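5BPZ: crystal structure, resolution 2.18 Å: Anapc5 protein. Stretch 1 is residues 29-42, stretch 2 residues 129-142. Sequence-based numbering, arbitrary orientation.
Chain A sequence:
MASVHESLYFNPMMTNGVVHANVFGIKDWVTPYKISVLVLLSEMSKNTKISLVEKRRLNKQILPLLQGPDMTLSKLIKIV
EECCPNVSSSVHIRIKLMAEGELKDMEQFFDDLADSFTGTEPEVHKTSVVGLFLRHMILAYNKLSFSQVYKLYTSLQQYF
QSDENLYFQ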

# COMPACT_ATOMS: atom_id res chain seq x y z
N TRP A 29 -7.93 9.91 7.63
CA TRP A 29 -7.06 10.19 6.48
C TRP A 29 -6.43 8.91 5.89
O TRP A 29 -6.23 8.83 4.68
CB TRP A 29 -6.00 11.25 6.83
CG TRP A 29 -5.22 11.79 5.66
CD1 TRP A 29 -5.66 11.91 4.37
CD2 TRP A 29 -3.92 12.37 5.70
NE1 TRP A 29 -4.67 12.47 3.59
CE2 TRP A 29 -3.59 12.77 4.39
CE3 TRP A 29 -2.97 12.58 6.73
CZ2 TRP A 29 -2.37 13.37 4.06
CZ3 TRP A 29 -1.76 13.17 6.40
CH2 TRP A 29 -1.46 13.55 5.09
N VAL A 30 -6.13 7.92 6.75
CA VAL A 30 -5.58 6.63 6.35
C VAL A 30 -6.76 5.81 5.82
O VAL A 30 -7.72 5.58 6.55
CB VAL A 30 -4.85 5.90 7.51
CG1 VAL A 30 -4.31 4.54 7.06
CG2 VAL A 30 -3.72 6.75 8.07
N THR A 31 -6.70 5.41 4.54
CA THR A 31 -7.76 4.62 3.89
C THR A 31 -7.19 3.32 3.29
O THR A 31 -5.97 3.24 3.11
CB THR A 31 -8.45 5.46 2.79
OG1 THR A 31 -7.48 5.91 1.85
CG2 THR A 31 -9.27 6.63 3.34
N PRO A 32 -8.04 2.32 2.91
CA PRO A 32 -7.50 1.10 2.26
C PRO A 32 -6.68 1.36 0.98
O PRO A 32 -5.75 0.60 0.71
CB PRO A 32 -8.74 0.26 1.98
CG PRO A 32 -9.81 0.80 2.85
CD PRO A 32 -9.51 2.24 3.07
N TYR A 33 -6.99 2.44 0.23
CA TYR A 33 -6.21 2.81 -0.96
C TYR A 33 -4.78 3.23 -0.53
O TYR A 33 -3.80 2.82 -1.17
CB TYR A 33 -6.87 3.97 -1.74
CG TYR A 33 -5.94 4.60 -2.75
CD1 TYR A 33 -5.63 3.97 -3.95
CD2 TYR A 33 -5.31 5.81 -2.47
CE1 TYR A 33 -4.74 4.52 -4.85
CE2 TYR A 33 -4.40 6.38 -3.37
CZ TYR A 33 -4.13 5.74 -4.57
OH TYR A 33 -3.25 6.28 -5.46
N LYS A 34 -4.68 4.05 0.53
CA LYS A 34 -3.41 4.56 1.07
C LYS A 34 -2.54 3.40 1.57
O LYS A 34 -1.34 3.43 1.36
CB LYS A 34 -3.64 5.59 2.19
CG LYS A 34 -4.34 6.87 1.74
CD LYS A 34 -3.38 7.99 1.39
CE LYS A 34 -3.97 9.36 1.64
NZ LYS A 34 -5.09 9.68 0.70
N ILE A 35 -3.17 2.37 2.19
CA ILE A 35 -2.53 1.14 2.69
C ILE A 35 -1.93 0.39 1.49
O ILE A 35 -0.78 -0.05 1.54
CB ILE A 35 -3.54 0.27 3.49
CG1 ILE A 35 -3.90 0.95 4.84
CG2 ILE A 35 -3.02 -1.15 3.71
CD1 ILE A 35 -5.18 0.34 5.58
N SER A 36 -2.71 0.29 0.41
CA SER A 36 -2.33 -0.36 -0.84
C SER A 36 -1.12 0.33 -1.49
O SER A 36 -0.24 -0.33 -2.04
CB SER A 36 -3.53 -0.41 -1.77
OG SER A 36 -4.60 -1.08 -1.12
N VAL A 37 -1.04 1.66 -1.35
CA VAL A 37 0.09 2.46 -1.84
C VAL A 37 1.34 2.16 -0.98
O VAL A 37 2.43 1.99 -1.53
CB VAL A 37 -0.25 3.97 -1.93
CG1 VAL A 37 0.98 4.79 -2.28
CG2 VAL A 37 -1.35 4.20 -2.97
N LEU A 38 1.16 2.02 0.34
CA LEU A 38 2.24 1.65 1.27
C LEU A 38 2.77 0.26 0.91
O LEU A 38 3.97 0.09 0.86
CB LEU A 38 1.77 1.70 2.74
CG LEU A 38 1.41 3.07 3.31
CD1 LEU A 38 0.74 2.92 4.66
CD2 LEU A 38 2.65 4.00 3.42
N VAL A 39 1.86 -0.70 0.62
CA VAL A 39 2.17 -2.08 0.19
C VAL A 39 2.99 -1.98 -1.12
O VAL A 39 4.02 -2.66 -1.25
CB VAL A 39 0.88 -2.93 -0.00
CG1 VAL A 39 1.15 -4.21 -0.79
CG2 VAL A 39 0.22 -3.25 1.34
N LEU A 40 2.55 -1.14 -2.07
CA LEU A 40 3.25 -0.92 -3.32
C LEU A 40 4.66 -0.35 -3.08
O LEU A 40 5.62 -0.86 -3.67
CB LEU A 40 2.44 -0.02 -4.26
CG LEU A 40 3.16 0.53 -5.49
CD1 LEU A 40 3.56 -0.59 -6.45
CD2 LEU A 40 2.30 1.54 -6.19
N LEU A 41 4.79 0.64 -2.19
CA LEU A 41 6.10 1.23 -1.87
C LEU A 41 7.01 0.18 -1.25
O LEU A 41 8.17 0.07 -1.64
CB LEU A 41 5.97 2.47 -0.98
CG LEU A 41 5.39 3.71 -1.66
CD1 LEU A 41 4.94 4.74 -0.60
CD2 LEU A 41 6.38 4.33 -2.64
N SER A 42 6.46 -0.65 -0.35
CA SER A 42 7.20 -1.73 0.30
C SER A 42 7.69 -2.77 -0.73
O SER A 42 8.88 -3.11 -0.74
CB SER A 42 6.35 -2.39 1.37
OG SER A 42 7.06 -3.43 2.01
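Stretch 2 (129-142) VVGLFLRHMILAYN

How do the two backbones run past each other? Residues 129-142 form a helix throughout, its backbone amides bonded to carbonyls four residues back, as in M137 N to F133 O at 2.9 Å. In stretch 1, W29 and V30 lead into T31, which occupies the N-cap position, and a helix runs from P32 through S42 and beyond. The two helices point in largely opposing directions, with 131° between their N-to-C axes (signed crossing angle -131°), and their axes approach to 11.3 Å. Such a spacing leaves room for large side chains between the helices. The order of neighbours is reversed accordingly: V30 lies nearest M137, L38 nearest L134 and L41 nearest V130, with CA to CA distances of 6.4, 7.4 and 8.2 Å.

What fills the space between the helices? The side chain of F133 acts as a knob, its ring set among K34, V37, L38 and L41. K34 meets the ring at its edge, near the ring plane, with K34 CD 3.7 Å from F133 CE1; this is a contact of the lysine's aliphatic chain. V37 CG1 and L38 CD2 approach F133 CE2 at 3.8 and 3.7 Å, and L41 CD1 comes to 3.9 Å from F133 CD2. F133's CA-to-CB bond points sideways, but its t rotamer (chi1 -174°) carries the ring to its neighbours.

How is the packing continued around this knob? L38 also packs on the neighbours of F133: its CD2 lies 3.8 Å from L134 CD2, and both CD1 and CD2 lie against M137 CB, at 3.9 and 4.0 Å. Toward the start of helix 129-142, L41 CD2 packs 4.0 Å from V130 CG1. M137 has the largest area covered by the opposite stretch, and its sulfur links two residues of stretch 1, with M137 SD 3.7 Å from K34 CB and 3.9 Å from V30 CG2.

What does the segment before the first helix add? V30 rests close to the backbone as well as the side chains of the second helix: its CG2 is 3.7 Å from A140 CB and 3.8 Å from M137 O. W29 extends the contact, its six-membered ring receiving a CH-pi approach from M137 CE, 4.1 Å from the ring centroid and only 10° off the normal. Beside it, W29 CZ3 lies 3.7 Å from H136 CB. No hydrogen bond crosses between the stretches, so the 652 Å² buried by both sides together reflects close packing of predominantly apolar groups.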

# COMPACT_ATOMS: atom_id res chain seq x y z
N VAL A 129 8.99 12.97 -1.09
CA VAL A 129 7.53 12.84 -1.22
C VAL A 129 7.14 11.48 -0.60
O VAL A 129 6.15 11.41 0.14
CB VAL A 129 7.04 13.01 -2.69
CG1 VAL A 129 5.53 12.87 -2.79
CG2 VAL A 129 7.49 14.34 -3.27
N VAL A 130 7.96 10.42 -0.86
CA VAL A 130 7.77 9.06 -0.32
C VAL A 130 7.99 9.10 1.19
O VAL A 130 7.15 8.60 1.93
CB VAL A 130 8.67 8.00 -1.03
CG1 VAL A 130 8.62 6.65 -0.31
CG2 VAL A 130 8.28 7.84 -2.49
N GLY A 131 9.08 9.73 1.62
CA GLY A 131 9.45 9.91 3.02
C GLY A 131 8.39 10.61 3.83
O GLY A 131 8.03 10.13 4.91
N LEU A 132 7.85 11.72 3.30
CA LEU A 132 6.77 12.48 3.94
C LEU A 132 5.48 11.68 3.96
O LEU A 132 4.76 11.73 4.96
CB LEU A 132 6.55 13.85 3.27
CG LEU A 132 7.56 14.93 3.64
CD1 LEU A 132 7.69 15.96 2.54
CD2 LEU A 132 7.22 15.58 4.98
N PHE A 133 5.22 10.90 2.90
CA PHE A 133 4.04 10.03 2.80
C PHE A 133 4.11 8.90 3.84
O PHE A 133 3.10 8.62 4.48
CB PHE A 133 3.88 9.46 1.37
CG PHE A 133 2.61 8.66 1.15
CD1 PHE A 133 1.41 9.30 0.88
CD2 PHE A 133 2.62 7.28 1.23
CE1 PHE A 133 0.23 8.57 0.70
CE2 PHE A 133 1.44 6.54 1.05
CZ PHE A 133 0.26 7.19 0.78
N LEU A 134 5.29 8.26 3.99
CA LEU A 134 5.50 7.17 4.95
C LEU A 134 5.31 7.70 6.36
O LEU A 134 4.56 7.11 7.14
CB LEU A 134 6.89 6.54 4.79
CG LEU A 134 7.12 5.64 3.56
CD1 LEU A 134 8.58 5.41 3.33
CD2 LEU A 134 6.42 4.29 3.71
N ARG A 135 5.91 8.88 6.65
CA ARG A 135 5.82 9.60 7.91
C ARG A 135 4.37 9.95 8.26
O ARG A 135 3.88 9.53 9.31
CB ARG A 135 6.69 10.88 7.84
CG ARG A 135 6.84 11.57 9.18
CD ARG A 135 7.28 13.02 9.07
NE ARG A 135 6.92 13.76 10.27
CZ ARG A 135 7.66 13.83 11.38
NH1 ARG A 135 8.82 13.20 11.44
NH2 ARG A 135 7.23 14.52 12.43
N HIS A 136 3.67 10.68 7.36
CA HIS A 136 2.28 11.10 7.56
C HIS A 136 1.30 9.93 7.66
O HIS A 136 0.31 10.08 8.37
CB HIS A 136 1.83 12.12 6.51
CG HIS A 136 2.53 13.44 6.62
ND1 HIS A 136 3.15 14.02 5.52
CD2 HIS A 136 2.70 14.24 7.69
CE1 HIS A 136 3.67 15.15 5.96
NE2 HIS A 136 3.43 15.33 7.27
N MET A 137 1.58 8.78 7.00
CA MET A 137 0.71 7.60 7.12
C MET A 137 0.90 6.90 8.46
O MET A 137 -0.10 6.57 9.11
CB MET A 137 0.90 6.60 5.96
CG MET A 137 0.22 7.03 4.67
SD MET A 137 -1.58 7.20 4.80
CE MET A 137 -1.74 9.02 4.68
N ILE A 138 2.17 6.68 8.89
CA ILE A 138 2.51 6.03 10.16
C ILE A 138 2.06 6.90 11.35
O ILE A 138 1.57 6.36 12.33
CB ILE A 138 4.01 5.57 10.25
CG1 ILE A 138 4.44 4.65 9.07
CG2 ILE A 138 4.37 4.93 11.62
CD1 ILE A 138 3.79 3.22 8.99
N LEU A 139 2.20 8.24 11.24
CA LEU A 139 1.77 9.17 12.29
C LEU A 139 0.25 9.16 12.42
O LEU A 139 -0.25 8.94 13.53
CB LEU A 139 2.27 10.60 12.07
CG LEU A 139 3.74 10.91 12.39
CD1 LEU A 139 4.09 12.31 11.92
CD2 LEU A 139 4.04 10.78 13.88
N ALA A 140 -0.49 9.36 11.30
CA ALA A 140 -1.96 9.36 11.30
C ALA A 140 -2.52 8.01 11.75
O ALA A 140 -3.56 7.97 12.41
CB ALA A 140 -2.51 9.73 9.93
N TYR A 141 -1.79 6.90 11.44
CA TYR A 141 -2.15 5.55 11.88
C TYR A 141 -2.04 5.44 13.40
O TYR A 141 -2.98 4.94 14.01
CB TYR A 141 -1.28 4.46 11.21
CG TYR A 141 -1.60 3.06 11.70
CD1 TYR A 141 -2.75 2.39 11.29
CD2 TYR A 141 -0.76 2.40 12.60
CE1 TYR A 141 -3.07 1.12 11.77
CE2 TYR A 141 -1.05 1.12 13.08
CZ TYR A 141 -2.21 0.48 12.65
OH TYR A 141 -2.51 -0.78 13.10
N ASN A 142 -0.90 5.86 13.99
CA ASN A 142 -0.63 5.80 15.43
C ASN A 142 -1.56 6.68 16.27
O ASN A 142 -1.87 6.31 17.41
CB ASN A 142 0.85 6.12 15.73
CG ASN A 142 1.85 5.09 15.23
OD1 ASN A 142 1.68 3.87 15.39
ND2 ASN A 142 2.95 5.57 14.69